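Local atomic coordinates of endo-1,3-beta-glucanase, family GH16 (Zobellia galactanivorans, PDB entry 4CRQ), a protein that probably hydrolyses internal beta-1,3-glucosidic bonds of laminarin through its family 16 glycoside hydrolase catalytic module, the part present here, which carries a bound calcium ion. Residues W7-D12 against P17-E22. The protein carries 1 engineered substitution. Residues are numbered along the deposited sequence; the frame is centred on the assembly and turned at random.
Sequences WQDEFD and PDWVFE. With CA (calcium ion), chain C.
Trp-7 and Trp-19 meet between the two layers of the family 16 beta-sandwich, one reaching from strand 4-9, which pairs with strand 220-231, the other from the approach to strand 20-22, which pairs with strand 62-70. CB of Trp-7 points toward 17-22 and, with CG anti to the backbone N (chi1 180°), the pyrrole edge of the indole is set beside Asp-18 and its far corner against Trp-19. CD1 and CE2 of Trp-7 each lie 3.8 Å from OD2 of Asp-18, flanking NE1, which donates to this oxygen at 2.9 Å from above the carboxylate plane. CZ2 runs past CB of Asp-18. CH2 comes to 3.7 Å from CZ2 of Trp-19, the two six-membered rings being mutually oblique. The second indole has its own carboxylate: NE1 of Trp-19 donates to Asp-9 OD2 at 2.9 Å, with OD2 close to the plane of the Trp-19 ring but the bond bent at the hydrogen (134°). Phe-11 completes the aromatic cluster, its CZ 4.2 Å from CZ2 of Trp-19. Asp-9 OD1 accepts from Phe-11 N in an Asx turn, while OD2 also takes bonds from Gly-16 N and a water that bridges to Asp-18 N. A leucine in place of Trp-7 would probably leave Asp-18 OD2 without its indole donor and open a gap beside Trp-19. Each indole N-H is thus paired with a carboxylate, and Asp-9, its negative charge probably stabilised by four donors, ties this buried cluster to the turn whose Glu-10 carbonyl binds calcium.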
loop_
_atom_site.group_PDB
_atom_site.type_symbol
_atom_site.label_atom_id
_atom_site.label_comp_id
_atom_site.label_asym_id
_atom_site.label_seq_id
_atom_site.Cartn_x
_atom_site.Cartn_y
_atom_site.Cartn_z
ATOM N N TRP A 7 16.344 6.812 1.498
ATOM C CA TRP A 7 15.845 6.551 0.155
ATOM C C TRP A 7 14.656 7.424 -0.123
ATOM O O TRP A 7 13.866 7.754 0.790
ATOM C CB TRP A 7 15.452 5.063 -0.002
ATOM C CG TRP A 7 14.929 4.758 -1.374
ATOM C CD1 TRP A 7 15.647 4.615 -2.570
ATOM C CD2 TRP A 7 13.518 4.592 -1.746
ATOM N NE1 TRP A 7 14.797 4.371 -3.627
ATOM C CE2 TRP A 7 13.496 4.334 -3.197
ATOM C CE3 TRP A 7 12.288 4.623 -1.035
ATOM C CZ2 TRP A 7 12.282 4.113 -3.899
ATOM C CZ3 TRP A 7 11.081 4.401 -1.755
ATOM C CH2 TRP A 7 11.077 4.146 -3.141
ATOM N N GLN A 8 14.484 7.783 -1.395
ATOM C CA GLN A 8 13.309 8.531 -1.827
ATOM C C GLN A 8 13.027 8.319 -3.287
ATOM O O GLN A 8 13.939 7.987 -4.055
ATOM C CB GLN A 8 13.491 10.047 -1.590
ATOM C CG GLN A 8 14.643 10.624 -2.442
ATOM C CD GLN A 8 15.202 11.967 -2.042
ATOM O OE1 GLN A 8 16.426 12.100 -1.980
ATOM N NE2 GLN A 8 14.353 12.953 -1.778
ATOM N N ASP A 9 11.772 8.548 -3.657
ATOM C CA ASP A 9 11.419 8.711 -5.056
ATOM C C ASP A 9 10.516 9.941 -5.046
ATOM O O ASP A 9 9.412 9.885 -4.488
ATOM C CB ASP A 9 10.712 7.506 -5.712
ATOM C CG ASP A 9 10.716 7.623 -7.245
ATOM O OD1 ASP A 9 10.824 8.773 -7.772
ATOM O OD2 ASP A 9 10.628 6.590 -7.923
ATOM N N GLU A 10 10.987 11.046 -5.629
ATOM C CA GLU A 10 10.254 12.328 -5.693
ATOM C C GLU A 10 9.385 12.450 -6.956
ATOM O O GLU A 10 8.623 13.413 -7.072
ATOM C CB GLU A 10 11.240 13.510 -5.660
ATOM C CG GLU A 10 12.115 13.547 -4.408
ATOM C CD GLU A 10 11.331 13.706 -3.109
ATOM O OE1 GLU A 10 10.416 14.567 -3.069
ATOM O OE2 GLU A 10 11.632 12.989 -2.129
ATOM N N PHE A 11 9.515 11.502 -7.898
ATOM C CA PHE A 11 8.741 11.531 -9.154
ATOM C C PHE A 11 8.862 12.879 -9.898
ATOM O O PHE A 11 7.867 13.378 -10.435
ATOM C CB PHE A 11 7.257 11.135 -8.868
ATOM C CG PHE A 11 7.122 9.783 -8.213
ATOM C CD1 PHE A 11 7.453 8.616 -8.913
ATOM C CD2 PHE A 11 6.692 9.681 -6.885
ATOM C CE1 PHE A 11 7.340 7.369 -8.301
ATOM C CE2 PHE A 11 6.552 8.424 -6.255
ATOM C CZ PHE A 11 6.899 7.269 -6.977
ATOM N N ASP A 12 10.072 13.471 -9.933
ATOM C CA ASP A 12 10.225 14.795 -10.567
ATOM C C ASP A 12 9.740 14.834 -12.014
ATOM O O ASP A 12 8.911 15.681 -12.369
ATOM C CB ASP A 12 11.667 15.312 -10.488
ATOM C CG ASP A 12 12.119 15.620 -9.070
ATOM O OD1 ASP A 12 11.302 15.876 -8.160
ATOM O OD2 ASP A 12 13.350 15.619 -8.865
ATOM N N PRO A 17 14.284 4.363 -10.540
ATOM C CA PRO A 17 14.835 3.054 -10.962
ATOM C C PRO A 17 14.479 1.855 -10.051
ATOM O O PRO A 17 14.821 0.698 -10.425
ATOM C CB PRO A 17 16.355 3.309 -10.975
ATOM C CG PRO A 17 16.550 4.356 -9.940
ATOM C CD PRO A 17 15.326 5.241 -9.965
ATOM N N ASP A 18 13.824 2.114 -8.908
ATOM C CA ASP A 18 13.605 1.034 -7.908
ATOM C C ASP A 18 12.234 0.374 -7.932
ATOM O O ASP A 18 11.913 -0.408 -7.055
ATOM C CB ASP A 18 13.995 1.541 -6.505
ATOM C CG ASP A 18 15.442 1.937 -6.445
ATOM O OD1 ASP A 18 16.283 1.102 -6.839
ATOM O OD2 ASP A 18 15.746 3.074 -6.029
ATOM N N TRP A 19 11.453 0.680 -8.961
ATOM C CA TRP A 19 10.119 0.103 -9.093
ATOM C C TRP A 19 9.975 -0.926 -10.180
ATOM O O TRP A 19 10.490 -0.755 -11.289
ATOM C CB TRP A 19 9.114 1.214 -9.352
ATOM C CG TRP A 19 9.052 2.251 -8.260
ATOM C CD1 TRP A 19 9.695 3.486 -8.226
ATOM C CD2 TRP A 19 8.287 2.180 -6.995
ATOM N NE1 TRP A 19 9.389 4.165 -7.067
ATOM C CE2 TRP A 19 8.557 3.440 -6.285
ATOM C CE3 TRP A 19 7.432 1.229 -6.400
ATOM C CZ2 TRP A 19 7.985 3.725 -5.035
ATOM C CZ3 TRP A 19 6.869 1.526 -5.142
ATOM C CH2 TRP A 19 7.141 2.751 -4.477
ATOM N N VAL A 20 9.255 -1.992 -9.841
ATOM C CA VAL A 20 8.862 -3.092 -10.728
ATOM C C VAL A 20 7.353 -3.002 -10.855
ATOM O O VAL A 20 6.644 -2.798 -9.843
ATOM C CB VAL A 20 9.283 -4.461 -10.122
ATOM C CG1 VAL A 20 8.719 -5.656 -10.890
ATOM C CG2 VAL A 20 10.802 -4.537 -10.035
ATOM N N PHE A 21 6.843 -3.167 -12.069
ATOM C CA PHE A 21 5.399 -3.084 -12.336
ATOM C C PHE A 21 4.825 -4.472 -12.449
ATOM O O PHE A 21 5.400 -5.328 -13.114
ATOM C CB PHE A 21 5.163 -2.274 -13.610
ATOM C CG PHE A 21 5.644 -0.863 -13.477
ATOM C CD1 PHE A 21 6.994 -0.543 -13.745
ATOM C CD2 PHE A 21 4.773 0.155 -13.058
ATOM C CE1 PHE A 21 7.466 0.764 -13.606
ATOM C CE2 PHE A 21 5.247 1.473 -12.921
ATOM C CZ PHE A 21 6.590 1.775 -13.191
ATOM N N GLU A 22 3.695 -4.688 -11.790
ATOM C CA GLU A 22 2.974 -5.967 -11.876
ATOM C C GLU A 22 1.882 -5.847 -12.927
ATOM O O GLU A 22 1.400 -4.744 -13.209
ATOM C CB GLU A 22 2.454 -6.382 -10.504
ATOM C CG GLU A 22 3.624 -6.778 -9.611
ATOM C CD GLU A 22 3.203 -7.182 -8.237
ATOM O OE1 GLU A 22 2.775 -6.318 -7.470
ATOM O OE2 GLU A 22 3.328 -8.393 -7.938
HETATM CA CA CA C . 7.098 15.000 -6.319
HETATM O O HOH W 1 12.833 4.570 -7.498
HETATM O O HOH W 2 8.420 15.628 -4.502
HETATM O O HOH W 3 8.799 16.179 -7.861
HETATM O O HOH W 4 6.751 17.474 -6.744
#